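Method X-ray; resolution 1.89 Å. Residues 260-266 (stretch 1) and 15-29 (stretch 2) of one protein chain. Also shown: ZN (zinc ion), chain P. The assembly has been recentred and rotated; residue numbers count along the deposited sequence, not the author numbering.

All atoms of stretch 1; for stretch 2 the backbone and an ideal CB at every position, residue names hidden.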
ATOM      1  N   GLY D 260      17.550  -4.466 -21.927  1.00 10.33           N
ATOM      2  CA  GLY D 260      18.473  -3.879 -22.893  1.00 10.76           C
ATOM      3  C   GLY D 260      19.648  -3.212 -22.221  1.00 11.27           C
ATOM      4  O   GLY D 260      19.566  -2.847 -21.032  1.00 11.60           O
ATOM      5  N   LEU D 261      20.728  -3.092 -22.992  1.00 12.08           N
ATOM      6  CA  LEU D 261      22.015  -2.549 -22.527  1.00 12.41           C
ATOM      7  C   LEU D 261      21.920  -1.087 -22.203  1.00 12.51           C
ATOM      8  O   LEU D 261      22.732  -0.575 -21.470  1.00 12.47           O
ATOM      9  CB  LEU D 261      23.141  -2.787 -23.545  1.00 12.61           C
ATOM     10  CG  LEU D 261      23.479  -4.241 -23.902  1.00 14.70           C
ATOM     11  CD1 LEU D 261      24.778  -4.324 -24.720  1.00 16.75           C
ATOM     12  CD2 LEU D 261      23.622  -5.043 -22.699  1.00 12.76           C
ATOM     13  N   GLU D 262      20.906  -0.397 -22.722  1.00 12.81           N
ATOM     14  CA  GLU D 262      20.651   0.942 -22.235  1.00 12.90           C
ATOM     15  C   GLU D 262      20.442   1.050 -20.705  1.00 14.04           C
ATOM     16  O   GLU D 262      20.887   2.045 -20.098  1.00 13.09           O
ATOM     17  CB  GLU D 262      19.482   1.566 -22.993  1.00 14.17           C
ATOM     18  CG  GLU D 262      18.852   2.763 -22.289  1.00 14.21           C
ATOM     19  CD  GLU D 262      17.950   3.556 -23.235  1.00 16.86           C
ATOM     20  OE1 GLU D 262      17.776   3.205 -24.435  1.00 14.26           O
ATOM     21  OE2 GLU D 262      17.451   4.542 -22.727  1.00 17.28           O
ATOM     22  N   ASP D 263      19.734   0.071 -20.114  1.00 14.84           N
ATOM     23  CA  ASP D 263      19.283   0.112 -18.719  1.00 14.74           C
ATOM     24  C   ASP D 263      20.176  -0.703 -17.775  1.00 14.42           C
ATOM     25  O   ASP D 263      20.272  -0.390 -16.577  1.00 15.17           O
ATOM     26  CB  ASP D 263      17.836  -0.438 -18.628  1.00 15.44           C
ATOM     27  CG  ASP D 263      16.867   0.273 -19.579  1.00 17.08           C
ATOM     28  OD1 ASP D 263      16.996   1.495 -19.720  1.00 21.42           O
ATOM     29  OD2 ASP D 263      15.971  -0.379 -20.169  1.00 18.86           O
ATOM     30  N   SER D 264      20.811  -1.748 -18.291  1.00 14.23           N
ATOM     31  CA  SER D 264      21.768  -2.534 -17.490  1.00 13.70           C
ATOM     32  C   SER D 264      22.840  -3.154 -18.372  1.00 14.08           C
ATOM     33  O   SER D 264      22.535  -3.710 -19.443  1.00 13.31           O
ATOM     34  CB  SER D 264      21.048  -3.662 -16.766  1.00 13.64           C
ATOM     35  OG  SER D 264      21.943  -4.561 -16.111  1.00 13.26           O
ATOM     36  N   LEU D 265      24.084  -3.115 -17.902  1.00 13.81           N
ATOM     37  CA  LEU D 265      25.177  -3.713 -18.658  1.00 13.97           C
ATOM     38  C   LEU D 265      25.356  -5.194 -18.320  1.00 15.07           C
ATOM     39  O   LEU D 265      26.210  -5.844 -18.906  1.00 15.71           O
ATOM     40  CB  LEU D 265      26.478  -2.956 -18.389  1.00 12.99           C
ATOM     41  CG  LEU D 265      26.520  -1.489 -18.833  1.00 14.10           C
ATOM     42  CD1 LEU D 265      27.829  -0.800 -18.391  1.00 11.08           C
ATOM     43  CD2 LEU D 265      26.322  -1.352 -20.340  1.00 14.06           C
ATOM     44  N   TYR D 266      24.548  -5.725 -17.403  1.00 16.63           N
ATOM     45  CA  TYR D 266      24.795  -7.054 -16.821  1.00 18.25           C
ATOM     46  C   TYR D 266      23.752  -8.078 -17.241  1.00 18.25           C
ATOM     47  O   TYR D 266      22.601  -7.730 -17.557  1.00 17.00           O
ATOM     48  CB  TYR D 266      24.898  -6.936 -15.288  1.00 19.24           C
ATOM     49  CG  TYR D 266      26.110  -6.134 -14.884  1.00 22.27           C
ATOM     50  CD1 TYR D 266      27.334  -6.750 -14.693  1.00 27.13           C
ATOM     51  CD2 TYR D 266      26.051  -4.755 -14.755  1.00 28.47           C
ATOM     52  CE1 TYR D 266      28.458  -6.026 -14.374  1.00 29.58           C
ATOM     53  CE2 TYR D 266      27.187  -4.020 -14.402  1.00 28.75           C
ATOM     54  CZ  TYR D 266      28.372  -4.659 -14.226  1.00 31.38           C
ATOM     55  OH  TYR D 266      29.508  -3.936 -13.882  1.00 39.23           O
ATOM     56  N   UNK D  15      20.977   1.099 -26.514  1.00 10.76           N
ATOM     57  CA  UNK D  15      22.193   1.738 -26.067  1.00 11.30           C
ATOM     58  C   UNK D  15      22.057   2.921 -25.101  1.00 11.03           C
ATOM     59  O   UNK D  15      22.913   3.117 -24.249  1.00 10.56           O
ATOM     60  CB  UNK D  15      22.956   2.212 -27.306  1.00 11.30           C
ATOM     61  N   UNK D  16      21.031   3.725 -25.260  1.00 10.87           N
ATOM     62  CA  UNK D  16      20.850   4.837 -24.347  1.00 11.55           C
ATOM     63  C   UNK D  16      21.909   5.907 -24.415  1.00 11.67           C
ATOM     64  O   UNK D  16      22.675   6.028 -25.417  1.00 11.55           O
ATOM     65  CB  UNK D  16      20.784   4.305 -22.914  1.00 11.55           C
ATOM     66  N   UNK D  17      21.941   6.673 -23.325  1.00 12.43           N
ATOM     67  CA  UNK D  17      22.811   7.790 -23.137  1.00 12.52           C
ATOM     68  C   UNK D  17      23.495   7.777 -21.773  1.00 13.80           C
ATOM     69  O   UNK D  17      24.299   8.689 -21.475  1.00 15.05           O
ATOM     70  CB  UNK D  17      22.022   9.088 -23.322  1.00 12.52           C
ATOM     71  N   UNK D  18      23.207   6.780 -20.945  1.00 14.07           N
ATOM     72  CA  UNK D  18      23.699   6.779 -19.569  1.00 15.37           C
ATOM     73  C   UNK D  18      25.047   6.087 -19.508  1.00 14.38           C
ATOM     74  O   UNK D  18      26.039   6.692 -19.086  1.00 14.34           O
ATOM     75  CB  UNK D  18      22.703   6.095 -18.630  1.00 15.37           C
ATOM     76  N   UNK D  19      25.083   4.844 -19.962  1.00 13.59           N
ATOM     77  CA  UNK D  19      26.319   4.071 -19.988  1.00 14.15           C
ATOM     78  C   UNK D  19      27.313   4.647 -21.004  1.00 13.10           C
ATOM     79  O   UNK D  19      26.943   5.240 -21.997  1.00 12.18           O
ATOM     80  CB  UNK D  19      26.018   2.607 -20.315  1.00 14.15           C
ATOM     81  N   UNK D  20      28.588   4.525 -20.707  1.00 13.54           N
ATOM     82  CA  UNK D  20      29.604   5.052 -21.610  1.00 13.68           C
ATOM     83  C   UNK D  20      30.472   3.887 -22.124  1.00 13.51           C
ATOM     84  O   UNK D  20      30.517   2.854 -21.471  1.00 14.30           O
ATOM     85  CB  UNK D  20      30.461   6.107 -20.907  1.00 13.68           C
ATOM     86  N   UNK D  21      31.156   4.045 -23.268  1.00 13.91           N
ATOM     87  CA  UNK D  21      31.913   2.949 -23.903  1.00 14.35           C
ATOM     88  C   UNK D  21      32.866   2.198 -23.027  1.00 14.79           C
ATOM     89  O   UNK D  21      32.959   0.961 -23.104  1.00 14.84           O
ATOM     90  CB  UNK D  21      32.712   3.504 -25.084  1.00 14.35           C
ATOM     91  N   UNK D  22      33.584   2.946 -22.209  1.00 14.48           N
ATOM     92  CA  UNK D  22      34.600   2.352 -21.363  1.00 14.67           C
ATOM     93  C   UNK D  22      33.986   1.456 -20.293  1.00 14.51           C
ATOM     94  O   UNK D  22      34.707   0.666 -19.682  1.00 14.56           O
ATOM     95  CB  UNK D  22      35.447   3.447 -20.711  1.00 14.67           C
ATOM     96  N   UNK D  23      32.682   1.534 -20.049  1.00 14.59           N
ATOM     97  CA  UNK D  23      32.087   0.688 -19.010  1.00 14.74           C
ATOM     98  C   UNK D  23      31.899  -0.738 -19.491  1.00 15.38           C
ATOM     99  O   UNK D  23      31.910  -1.664 -18.679  1.00 16.89           O
ATOM    100  CB  UNK D  23      30.743   1.262 -18.559  1.00 14.74           C
ATOM    101  N   UNK D  24      31.719  -0.932 -20.791  1.00 14.94           N
ATOM    102  CA  UNK D  24      31.577  -2.272 -21.324  1.00 14.26           C
ATOM    103  C   UNK D  24      31.889  -2.316 -22.797  1.00 14.05           C
ATOM    104  O   UNK D  24      31.381  -1.518 -23.591  1.00 11.72           O
ATOM    105  CB  UNK D  24      30.163  -2.801 -21.073  1.00 14.26           C
ATOM    106  N   UNK D  25      32.701  -3.299 -23.188  1.00 13.69           N
ATOM    107  CA  UNK D  25      32.989  -3.369 -24.612  1.00 14.15           C
ATOM    108  C   UNK D  25      31.794  -3.845 -25.414  1.00 13.22           C
ATOM    109  O   UNK D  25      31.875  -3.811 -26.603  1.00 13.44           O
ATOM    110  CB  UNK D  25      34.182  -4.294 -24.863  1.00 14.15           C
ATOM    111  N   UNK D  26      30.712  -4.276 -24.775  1.00 12.93           N
ATOM    112  CA  UNK D  26      29.517  -4.705 -25.519  1.00 13.20           C
ATOM    113  C   UNK D  26      28.459  -3.608 -25.697  1.00 12.72           C
ATOM    114  O   UNK D  26      27.449  -3.806 -26.406  1.00 12.36           O
ATOM    115  CB  UNK D  26      28.879  -5.898 -24.804  1.00 13.20           C
ATOM    116  N   UNK D  27      28.682  -2.450 -25.098  1.00 12.75           N
ATOM    117  CA  UNK D  27      27.779  -1.329 -25.322  1.00 13.41           C
ATOM    118  C   UNK D  27      27.862  -0.937 -26.806  1.00 14.19           C
ATOM    119  O   UNK D  27      28.956  -0.600 -27.311  1.00 12.43           O
ATOM    120  CB  UNK D  27      28.129  -0.148 -24.414  1.00 13.41           C
ATOM    121  N   UNK D  28      26.709  -0.958 -27.518  1.00 15.27           N
ATOM    122  CA  UNK D  28      26.779  -0.572 -28.940  1.00 16.07           C
ATOM    123  C   UNK D  28      27.089   0.896 -29.082  1.00 16.41           C
ATOM    124  O   UNK D  28      26.335   1.731 -28.594  1.00 17.04           O
ATOM    125  CB  UNK D  28      25.468  -0.895 -29.660  1.00 16.07           C
ATOM    126  N   UNK D  29      28.160   1.220 -29.777  1.00 17.11           N
ATOM    127  CA  UNK D  29      28.489   2.609 -29.994  1.00 18.18           C
ATOM    128  C   UNK D  29      28.194   3.166 -31.384  1.00 18.28           C
ATOM    129  O   UNK D  29      27.518   4.234 -31.514  1.00 21.91           O
ATOM    130  CB  UNK D  29      29.976   2.804 -29.694  1.00 18.18           C
TER
HETATM  131 ZN    ZN P 501      16.094   5.904 -23.669  1.00 43.26          ZN

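Position 15 lies beside Glu262, with the two CA atoms 4.2 Å apart, but its CA-to-CB bond points away. Stretch 1 sets little limit on the side chain here. The residue is Thr15. Thr15 OG1 donates to the carbonyl O of position 28 at 2.7 Å, within its own stretch. Its backbone does the bridging: a water accepts from Thr15 N and donates to Glu262 OE1.

Position 16 points toward stretch 1 with a phi of 66°. An ideal CB would lie 2.5 Å from Glu262 CG, a clash. Both facts call for glycine, and Gly16 is found. Gly16 CA packs 3.4 Å from Glu262 CD, next to the carboxylate whose OE2 binds zinc at 2.1 Å.

Position 17 points away, so many residues would fit. It is Ala17, and its N donates to a water that in turn donates to Glu262 OE2.

Position 18 points toward stretch 1, but its ideal CB stays 4.7 Å from Glu262 O. Several sizes could be accommodated. Ile18 makes no close contact.

Position 19 points toward stretch 1. Its ideal CB is 4.0 Å from Leu265 CD2 and 4.7 Å from Leu261 O. A carbonyl acceptor and a leucine side chain suit a side chain with a donor, preferably a flat one, such as His, Asn or Trp. The residue is His19, chi1 m. His19 ND1 donates to Leu261 O at 2.9 Å. Leu265 CG sits 3.6 Å from the centroid of the His19 ring, over the face, as a CH-pi contact.

Positions 20, 21 and 22 do not touch stretch 1, which leaves them open. A phi of -51° at 21 is compatible with proline. They are Thr20, Pro21 and Ser22.

Position 23 places its ideal CB 3.6 Å from Leu265 CD1, so an apolar start suits it. It is Met23, as selenomethionine. Its CB packs on that methyl, while its end leads away.

Position 24 also faces Leu265 CD1, with the ideal CB at 4.1 Å. A small residue would suit. Ser24 begins a type I turn; its OG accepts from the backbone N of position 26 and donates to a water that donates to Leu265 O.

Position 25 is out of reach; its phi of -72° permits proline, and Pro25 is present.

Position 26 points sideways, its ideal CB 4.4 Å from Leu261 CD1. An apolar start suits. Tyr26 packs its CB there, and its ring leads away.

Position 27 also points sideways, its ideal CB 4.6 Å from Leu265 CD2 and 5.4 Å from Leu261 CD1. An apolar side chain suits. Leu27 CD1 reaches Leu265 CD2 at 4.3 Å.

Position 28 has an ideal CB free of stretch 1, and its phi of -68° permits proline. Pro28 CD packs 3.8 Å from Leu261 CD1.

Position 29 is out of reach and unconstrained; it is Val29.

Stretch 2 15-29: TGAIHTPSMSPYLPV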
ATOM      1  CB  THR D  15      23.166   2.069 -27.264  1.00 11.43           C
ATOM      2  OG1 THR D  15      24.469   2.429 -26.753  1.00 10.68           O
ATOM      3  CG2 THR D  15      22.675   3.176 -28.190  1.00  9.91           C
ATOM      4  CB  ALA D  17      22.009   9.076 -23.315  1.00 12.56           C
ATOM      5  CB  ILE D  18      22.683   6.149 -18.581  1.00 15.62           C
ATOM      6  CG1 ILE D  18      21.509   7.114 -18.305  1.00 19.85           C
ATOM      7  CG2 ILE D  18      23.344   5.844 -17.279  1.00 16.74           C
ATOM      8  CD1 ILE D  18      21.362   8.370 -19.209  1.00 21.90           C
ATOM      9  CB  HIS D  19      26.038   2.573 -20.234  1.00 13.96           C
ATOM     10  CG  HIS D  19      25.151   1.945 -19.207  1.00 15.76           C
ATOM     11  ND1 HIS D  19      24.011   1.224 -19.535  1.00 17.24           N
ATOM     12  CD2 HIS D  19      25.205   1.975 -17.856  1.00 14.64           C
ATOM     13  CE1 HIS D  19      23.423   0.820 -18.424  1.00 17.91           C
ATOM     14  NE2 HIS D  19      24.125   1.264 -17.392  1.00 15.83           N
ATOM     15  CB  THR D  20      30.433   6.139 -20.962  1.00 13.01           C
ATOM     16  OG1 THR D  20      31.275   5.596 -19.923  1.00 13.20           O
ATOM     17  CG2 THR D  20      29.529   7.274 -20.390  1.00 13.07           C
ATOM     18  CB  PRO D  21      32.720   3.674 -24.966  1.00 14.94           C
ATOM     19  CG  PRO D  21      31.800   4.771 -25.368  1.00 15.39           C
ATOM     20  CD  PRO D  21      31.222   5.259 -24.101  1.00 14.80           C
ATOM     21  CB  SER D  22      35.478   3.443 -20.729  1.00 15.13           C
ATOM     22  OG  SER D  22      36.142   4.215 -21.747  1.00 17.03           O
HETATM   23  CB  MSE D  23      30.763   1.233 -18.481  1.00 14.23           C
HETATM   24  CG  MSE D  23      30.854   2.643 -17.875  1.00 14.01           C
HETATM   25 SE   MSE D  23      29.121   3.335 -17.410  0.75  8.75          SE
HETATM   26  CE  MSE D  23      29.688   5.139 -16.984  1.00  9.21           C
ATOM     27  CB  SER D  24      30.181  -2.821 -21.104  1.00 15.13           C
ATOM     28  OG  SER D  24      30.011  -4.076 -21.773  1.00 16.06           O
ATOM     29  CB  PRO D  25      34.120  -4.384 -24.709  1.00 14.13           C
ATOM     30  CG  PRO D  25      33.986  -5.175 -23.498  1.00 14.78           C
ATOM     31  CD  PRO D  25      33.447  -4.304 -22.426  1.00 13.36           C
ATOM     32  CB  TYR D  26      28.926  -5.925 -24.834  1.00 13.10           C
ATOM     33  CG  TYR D  26      30.007  -6.928 -24.510  1.00 14.18           C
ATOM     34  CD1 TYR D  26      30.706  -7.581 -25.525  1.00 14.07           C
ATOM     35  CD2 TYR D  26      30.366  -7.188 -23.185  1.00 13.88           C
ATOM     36  CE1 TYR D  26      31.706  -8.525 -25.210  1.00 14.95           C
ATOM     37  CE2 TYR D  26      31.360  -8.086 -22.877  1.00 13.37           C
ATOM     38  CZ  TYR D  26      32.031  -8.750 -23.869  1.00 13.21           C
ATOM     39  OH  TYR D  26      33.016  -9.654 -23.490  1.00 11.58           O
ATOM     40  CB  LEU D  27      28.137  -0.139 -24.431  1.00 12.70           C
ATOM     41  CG  LEU D  27      27.192   1.073 -24.591  1.00 13.49           C
ATOM     42  CD1 LEU D  27      25.800   0.724 -24.017  1.00 11.30           C
ATOM     43  CD2 LEU D  27      27.774   2.305 -23.876  1.00 11.81           C
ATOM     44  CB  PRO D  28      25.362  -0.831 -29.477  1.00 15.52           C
ATOM     45  CG  PRO D  28      24.695  -1.686 -28.462  1.00 16.20           C
ATOM     46  CD  PRO D  28      25.366  -1.431 -27.138  1.00 15.98           C
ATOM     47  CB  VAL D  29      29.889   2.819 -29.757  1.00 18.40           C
ATOM     48  CG1 VAL D  29      30.301   4.081 -30.587  1.00 18.89           C
ATOM     49  CG2 VAL D  29      30.088   2.880 -28.212  1.00 20.42           C
TER
HETATM   50  O   HOH W   1      22.578   3.869 -21.450  1.00  9.98           O
HETATM   51  O   HOH W   2      18.790   2.873 -26.951  1.00 12.18           O
HETATM   52  O   HOH W   3      19.706   6.393 -21.519  1.00 22.11           O
HETATM   53  O   HOH W   4      27.519  -5.180 -21.417  1.00 11.91           O
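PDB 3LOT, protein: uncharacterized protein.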